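Local coordinates for protein genome packaging NTPase B204 (Sulfolobus turreted icosahedral virus 2, PDB 4KFU) that probably hydrolyses ATP to power the packaging of viral DNA into the capsid, as a P-loop ATPase of the FtsK-HerA superfamily, at residues M156-R160 with V180-K184; A151-F157 with F188-N194. All blocks are in the same frame, centred on the assembly; numbering follows the deposited sequence.

Interaction 1: residues M156-R160 with V180-K184; sequences MFYTR and VKTLK. With ACP (phosphomethylphosphonic acid adenylate ester), chain F.
Arg160 grips the backbone of Lys181 side-on, NE and NH2 both donating to one oxygen that lies in the guanidinium plane; NE stands 2.6 Å from Lys181 O. Both nitrogens come from one face of the carbonyl plane, NE tilted 30° from it and NH2 well above it. The Tyr158 ring turns its edge to the same oxygen, CE1 standing 3.3 Å from Lys181 O; CG anti to the backbone N (chi1 163°) carries the ring there. Deeper in, Val180 CG1 packs on Thr159 CG2 at 3.8 Å, and Leu183 CD1 against Met156 O at 3.4 Å. A weak bond from Thr159 N to Val180 O adds to the seam, while Thr159 OG1 is engaged with Glu164 of the following helix. A water bridges the backbones, accepting from Tyr158 N and donating to Lys184 O. Beside it lies a bound AMPPCP adenine, whose N6 donates to Leu183 O at 3.0 Å and sits 3.3 Å from Tyr158 CB. Within this contact the adenine amino group is thus met by a backbone carbonyl, which can accept from N6 whatever the side chain.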
loop_
_atom_site.group_PDB
_atom_site.type_symbol
_atom_site.label_atom_id
_atom_site.label_comp_id
_atom_site.label_asym_id
_atom_site.label_seq_id
_atom_site.Cartn_x
_atom_site.Cartn_y
_atom_site.Cartn_z
ATOM N N MET A 156 8.069 6.228 5.515
ATOM C CA MET A 156 8.420 5.589 6.783
ATOM C C MET A 156 8.172 6.491 7.984
ATOM O O MET A 156 8.485 7.691 7.945
ATOM C CB MET A 156 9.895 5.152 6.755
ATOM C CG MET A 156 10.156 3.989 5.809
ATOM S SD MET A 156 11.903 3.761 5.422
ATOM C CE MET A 156 12.175 5.093 4.300
ATOM N N PHE A 157 7.603 5.916 9.044
ATOM C CA PHE A 157 7.453 6.625 10.328
ATOM C C PHE A 157 8.586 6.198 11.260
ATOM O O PHE A 157 9.407 5.360 10.897
ATOM C CB PHE A 157 6.092 6.330 10.969
ATOM C CG PHE A 157 4.923 6.901 10.199
ATOM C CD1 PHE A 157 4.293 8.064 10.622
ATOM C CD2 PHE A 157 4.471 6.290 9.035
ATOM C CE1 PHE A 157 3.208 8.609 9.906
ATOM C CE2 PHE A 157 3.377 6.828 8.309
ATOM C CZ PHE A 157 2.759 7.993 8.748
ATOM N N TYR A 158 8.606 6.753 12.465
ATOM C CA TYR A 158 9.695 6.538 13.410
ATOM C C TYR A 158 10.060 5.073 13.648
ATOM O O TYR A 158 9.185 4.236 13.879
ATOM C CB TYR A 158 9.360 7.196 14.766
ATOM C CG TYR A 158 10.227 6.676 15.893
ATOM C CD1 TYR A 158 11.498 7.211 16.121
ATOM C CD2 TYR A 158 9.789 5.648 16.726
ATOM C CE1 TYR A 158 12.317 6.724 17.143
ATOM C CE2 TYR A 158 10.602 5.154 17.761
ATOM C CZ TYR A 158 11.857 5.698 17.960
ATOM O OH TYR A 158 12.663 5.204 18.972
ATOM N N THR A 159 11.355 4.772 13.609
ATOM C CA THR A 159 11.855 3.545 14.215
ATOM C C THR A 159 13.331 3.638 14.581
ATOM O O THR A 159 14.095 4.346 13.927
ATOM C CB THR A 159 11.630 2.309 13.309
ATOM O OG1 THR A 159 12.019 1.135 14.031
ATOM C CG2 THR A 159 12.452 2.416 12.026
ATOM N N ARG A 160 13.721 2.938 15.643
ATOM C CA ARG A 160 15.141 2.735 15.957
ATOM C C ARG A 160 15.439 1.264 16.178
ATOM O O ARG A 160 16.480 0.916 16.724
ATOM C CB ARG A 160 15.566 3.553 17.183
ATOM C CG ARG A 160 15.577 5.037 16.923
ATOM C CD ARG A 160 16.106 5.816 18.100
ATOM N NE ARG A 160 16.041 7.243 17.816
ATOM C CZ ARG A 160 16.729 8.170 18.469
ATOM N NH1 ARG A 160 17.548 7.820 19.451
ATOM N NH2 ARG A 160 16.590 9.446 18.139
ATOM N N VAL A 180 15.200 8.209 9.847
ATOM C CA VAL A 180 13.977 7.639 10.416
ATOM C C VAL A 180 14.026 7.626 11.952
ATOM O O VAL A 180 12.975 7.634 12.631
ATOM C CB VAL A 180 13.712 6.221 9.836
ATOM C CG1 VAL A 180 14.623 5.179 10.488
ATOM C CG2 VAL A 180 12.271 5.836 10.012
ATOM N N LYS A 181 15.249 7.663 12.492
ATOM C CA LYS A 181 15.482 7.510 13.929
ATOM C C LYS A 181 15.015 8.706 14.751
ATOM O O LYS A 181 14.766 8.586 15.951
ATOM C CB LYS A 181 16.979 7.282 14.209
ATOM C CG LYS A 181 17.567 6.059 13.526
ATOM C CD LYS A 181 19.042 5.883 13.883
ATOM C CE LYS A 181 19.205 5.479 15.341
ATOM N NZ LYS A 181 20.616 5.113 15.685
ATOM N N THR A 182 14.889 9.860 14.108
ATOM C CA THR A 182 14.579 11.084 14.838
ATOM C C THR A 182 13.196 11.667 14.532
ATOM O O THR A 182 12.863 12.776 14.969
ATOM C CB THR A 182 15.674 12.148 14.595
ATOM O OG1 THR A 182 15.861 12.318 13.186
ATOM C CG2 THR A 182 16.998 11.702 15.234
ATOM N N LEU A 183 12.374 10.921 13.800
ATOM C CA LEU A 183 11.042 11.428 13.453
ATOM C C LEU A 183 10.146 11.540 14.682
ATOM O O LEU A 183 10.055 10.600 15.487
ATOM C CB LEU A 183 10.368 10.500 12.446
ATOM C CG LEU A 183 11.064 10.310 11.103
ATOM C CD1 LEU A 183 10.474 9.094 10.387
ATOM C CD2 LEU A 183 10.908 11.577 10.269
ATOM N N LYS A 184 9.459 12.672 14.812
ATOM C CA LYS A 184 8.509 12.852 15.901
ATOM C C LYS A 184 7.138 12.273 15.543
ATOM O O LYS A 184 6.938 11.766 14.433
ATOM C CB LYS A 184 8.403 14.335 16.291
ATOM C CG LYS A 184 9.667 14.860 16.958
ATOM C CD LYS A 184 10.242 13.816 17.923
ATOM C CE LYS A 184 11.586 14.254 18.507
ATOM N NZ LYS A 184 12.294 13.121 19.184
HETATM P PA ACP F . 10.108 15.316 22.628
HETATM O O1A ACP F . 11.083 14.838 21.576
HETATM O O2A ACP F . 10.643 15.878 23.929
HETATM O O3A ACP F . 9.111 16.408 21.975
HETATM O "O5'" ACP F . 9.118 14.088 22.969
HETATM C "C5'" ACP F . 8.206 14.140 24.069
HETATM C "C4'" ACP F . 7.358 12.879 24.033
HETATM O "O4'" ACP F . 6.994 12.564 22.675
HETATM C "C3'" ACP F . 8.128 11.677 24.567
HETATM O "O3'" ACP F . 7.286 10.959 25.475
HETATM C "C2'" ACP F . 8.331 10.782 23.371
HETATM O "O2'" ACP F . 8.271 9.415 23.773
HETATM C "C1'" ACP F . 7.173 11.162 22.463
HETATM N N9 ACP F . 7.524 10.866 21.059
HETATM C C8 ACP F . 8.648 11.274 20.434
HETATM N N7 ACP F . 8.686 10.822 19.156
HETATM C C5 ACP F . 7.566 10.099 18.961
HETATM C C6 ACP F . 6.977 9.344 17.839
HETATM N N6 ACP F . 7.632 9.281 16.652
HETATM N N1 ACP F . 5.784 8.727 18.045
HETATM C C2 ACP F . 5.139 8.789 19.231
HETATM N N3 ACP F . 5.619 9.466 20.295
HETATM C C4 ACP F . 6.805 10.123 20.220
HETATM O O HOH W 1 6.973 9.178 13.063
#

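Interaction 2: residues A151-F157 with F188-N194; sequences ADLIIMF and FLIYDVN
Ile154 and Tyr191 form a hydrogen-bonded pair at the centre of an antiparallel ladder, strand 153-156 against strand 188-192, on the side of the mixed P-loop ATPase sheet where its parallel order gives way to antiparallel strands. The axes run 4.7 Å apart at 163°, and Met156 with Leu189 makes the second hydrogen-bonded pair. Of the non-hydrogen-bonded pairs, Ile155 with Ile190 lies between these two and Leu153 with Asp192 beyond them.

Packing is tight at the Met156 end. The Met156 chain, bent at chi3 (-75°), lays CE only 3.5 Å from Leu189 CD2, closer than usual for two carbons, and helix 174-179 closes over both. On the other face, Ile155 CG2 touches Phe188 CD2 at 3.6 Å and helix 17-31 covers the pair. Phe188 CB sits over the centre of the Phe157 ring, 3.9 Å from the centroid, in a CH-pi contact; the two rings themselves meet obliquely.

Toward Asn194 the contact becomes polar and more open, with Asn194 itself exposed. Val193 N still donates to Asp152 O, but from above the carbonyl plane rather than along a lone pair. Asp192 OD1 accepts from Asn194 N in an Asx turn. In the buried Asp152 carboxylate, OD2 accepts from Ile6 N and OD1 forms a salt bridge with Arg127. Asn194 ND2 adds a further donor, approaching the anti lone pair of Asp152 OD1 at 3.0 Å with an N-H...O angle of 163°.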
loop_
_atom_site.group_PDB
_atom_site.type_symbol
_atom_site.label_atom_id
_atom_site.label_comp_id
_atom_site.label_asym_id
_atom_site.label_seq_id
_atom_site.Cartn_x
_atom_site.Cartn_y
_atom_site.Cartn_z
ATOM N N ALA A 151 9.368 -0.379 -5.598
ATOM C CA ALA A 151 8.531 0.768 -5.245
ATOM C C ALA A 151 8.989 2.042 -5.967
ATOM O O ALA A 151 10.146 2.140 -6.400
ATOM C CB ALA A 151 8.544 0.971 -3.736
ATOM N N ASP A 152 8.083 3.010 -6.103
ATOM C CA ASP A 152 8.453 4.340 -6.592
ATOM C C ASP A 152 8.612 5.301 -5.424
ATOM O O ASP A 152 9.435 6.219 -5.461
ATOM C CB ASP A 152 7.396 4.882 -7.548
ATOM C CG ASP A 152 7.229 4.018 -8.769
ATOM O OD1 ASP A 152 8.090 4.109 -9.674
ATOM O OD2 ASP A 152 6.252 3.234 -8.814
ATOM N N LEU A 153 7.807 5.077 -4.389
ATOM C CA LEU A 153 7.808 5.908 -3.189
ATOM C C LEU A 153 7.748 5.018 -1.963
ATOM O O LEU A 153 6.929 4.099 -1.887
ATOM C CB LEU A 153 6.598 6.839 -3.176
ATOM C CG LEU A 153 6.602 8.025 -4.145
ATOM C CD1 LEU A 153 5.395 8.916 -3.898
ATOM C CD2 LEU A 153 7.885 8.833 -4.016
ATOM N N ILE A 154 8.615 5.277 -0.993
ATOM C CA ILE A 154 8.552 4.549 0.271
ATOM C C ILE A 154 8.409 5.559 1.401
ATOM O O ILE A 154 9.234 6.472 1.544
ATOM C CB ILE A 154 9.787 3.656 0.499
ATOM C CG1 ILE A 154 9.994 2.715 -0.694
ATOM C CG2 ILE A 154 9.636 2.848 1.763
ATOM C CD1 ILE A 154 11.349 1.980 -0.666
ATOM N N ILE A 155 7.351 5.400 2.191
ATOM C CA ILE A 155 7.073 6.312 3.292
ATOM C C ILE A 155 7.318 5.592 4.613
ATOM O O ILE A 155 6.858 4.464 4.804
ATOM C CB ILE A 155 5.627 6.862 3.216
ATOM C CG1 ILE A 155 5.476 7.760 1.980
ATOM C CG2 ILE A 155 5.263 7.610 4.493
ATOM C CD1 ILE A 155 4.108 8.363 1.801
ATOM N N MET A 156 8.069 6.228 5.515
ATOM C CA MET A 156 8.420 5.589 6.783
ATOM C C MET A 156 8.172 6.491 7.984
ATOM O O MET A 156 8.485 7.691 7.945
ATOM C CB MET A 156 9.895 5.152 6.755
ATOM C CG MET A 156 10.156 3.989 5.809
ATOM S SD MET A 156 11.903 3.761 5.422
ATOM C CE MET A 156 12.175 5.093 4.300
ATOM N N PHE A 157 7.603 5.916 9.044
ATOM C CA PHE A 157 7.453 6.625 10.328
ATOM C C PHE A 157 8.586 6.198 11.260
ATOM O O PHE A 157 9.407 5.360 10.897
ATOM C CB PHE A 157 6.092 6.330 10.969
ATOM C CG PHE A 157 4.923 6.901 10.199
ATOM C CD1 PHE A 157 4.293 8.064 10.622
ATOM C CD2 PHE A 157 4.471 6.290 9.035
ATOM C CE1 PHE A 157 3.208 8.609 9.906
ATOM C CE2 PHE A 157 3.377 6.828 8.309
ATOM C CZ PHE A 157 2.759 7.993 8.748
ATOM N N PHE A 188 6.676 11.951 9.009
ATOM C CA PHE A 188 7.131 10.836 8.178
ATOM C C PHE A 188 8.190 11.223 7.151
ATOM O O PHE A 188 8.280 12.373 6.715
ATOM C CB PHE A 188 5.950 10.120 7.499
ATOM C CG PHE A 188 5.042 11.027 6.702
ATOM C CD1 PHE A 188 4.038 11.764 7.323
ATOM C CD2 PHE A 188 5.160 11.103 5.316
ATOM C CE1 PHE A 188 3.187 12.591 6.574
ATOM C CE2 PHE A 188 4.312 11.917 4.562
ATOM C CZ PHE A 188 3.322 12.659 5.186
ATOM N N LEU A 189 8.979 10.231 6.764
ATOM C CA LEU A 189 9.995 10.397 5.737
ATOM C C LEU A 189 9.484 9.835 4.403
ATOM O O LEU A 189 8.911 8.752 4.348
ATOM C CB LEU A 189 11.270 9.664 6.182
ATOM C CG LEU A 189 12.537 9.653 5.348
ATOM C CD1 LEU A 189 13.713 9.490 6.286
ATOM C CD2 LEU A 189 12.538 8.525 4.333
ATOM N N ILE A 190 9.695 10.584 3.333
ATOM C CA ILE A 190 9.306 10.141 2.006
ATOM C C ILE A 190 10.558 9.946 1.168
ATOM O O ILE A 190 11.255 10.915 0.869
ATOM C CB ILE A 190 8.435 11.194 1.309
ATOM C CG1 ILE A 190 7.196 11.503 2.149
ATOM C CG2 ILE A 190 8.060 10.731 -0.094
ATOM C CD1 ILE A 190 6.467 12.762 1.703
ATOM N N TYR A 191 10.841 8.696 0.809
ATOM C CA TYR A 191 11.952 8.368 -0.075
ATOM C C TYR A 191 11.450 8.107 -1.482
ATOM O O TYR A 191 10.611 7.223 -1.702
ATOM C CB TYR A 191 12.700 7.129 0.425
ATOM C CG TYR A 191 13.902 6.755 -0.414
ATOM C CD1 TYR A 191 15.038 7.559 -0.440
ATOM C CD2 TYR A 191 13.907 5.594 -1.166
ATOM C CE1 TYR A 191 16.150 7.210 -1.213
ATOM C CE2 TYR A 191 15.004 5.237 -1.937
ATOM C CZ TYR A 191 16.123 6.048 -1.955
ATOM O OH TYR A 191 17.213 5.690 -2.721
ATOM N N ASP A 192 11.970 8.882 -2.426
ATOM C CA ASP A 192 11.704 8.668 -3.837
ATOM C C ASP A 192 12.734 7.677 -4.344
ATOM O O ASP A 192 13.926 7.971 -4.395
ATOM C CB ASP A 192 11.783 9.992 -4.597
ATOM C CG ASP A 192 11.295 9.876 -6.030
ATOM O OD1 ASP A 192 11.667 8.903 -6.730
ATOM O OD2 ASP A 192 10.533 10.770 -6.452
ATOM N N VAL A 193 12.271 6.485 -4.693
ATOM C CA VAL A 193 13.163 5.414 -5.093
ATOM C C VAL A 193 13.876 5.756 -6.401
ATOM O O VAL A 193 15.021 5.368 -6.622
ATOM C CB VAL A 193 12.380 4.098 -5.260
ATOM C CG1 VAL A 193 13.287 2.965 -5.735
ATOM C CG2 VAL A 193 11.696 3.721 -3.952
ATOM N N ASN A 194 13.192 6.488 -7.271
ATOM C CA ASN A 194 13.713 6.729 -8.612
ATOM C C ASN A 194 14.770 7.831 -8.618
ATOM O O ASN A 194 15.816 7.702 -9.257
ATOM C CB ASN A 194 12.567 7.036 -9.578
ATOM C CG ASN A 194 11.655 5.830 -9.802
ATOM O OD1 ASN A 194 12.129 4.728 -10.086
ATOM N ND2 ASN A 194 10.345 6.033 -9.658
#

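How the interactions relate
Interactions 1 and 2 are successive levels of one chain excursion, their centres 13 Å apart and sharing Met156 and Phe157. The chain leaves the sheet along strand 153-156, passes through helices 162-171 and 174-179, and returns through 180-184 into strand 188-192. Interaction 2 pairs the two strands, and interaction 1 closes the loops beyond them. Between the levels the packing is continuous: Leu183 CD1 lies 4.1 Å from Leu189 N. Helix 162-171 packs on Met156 and Val180, while the Phe157 side chain touches Lys17 of the nucleotide-binding P-loop. The side of the sheet where strands turn antiparallel is thereby physically connected both to the P-loop and to the second AMPPCP seen in the crystal, whose role is not established.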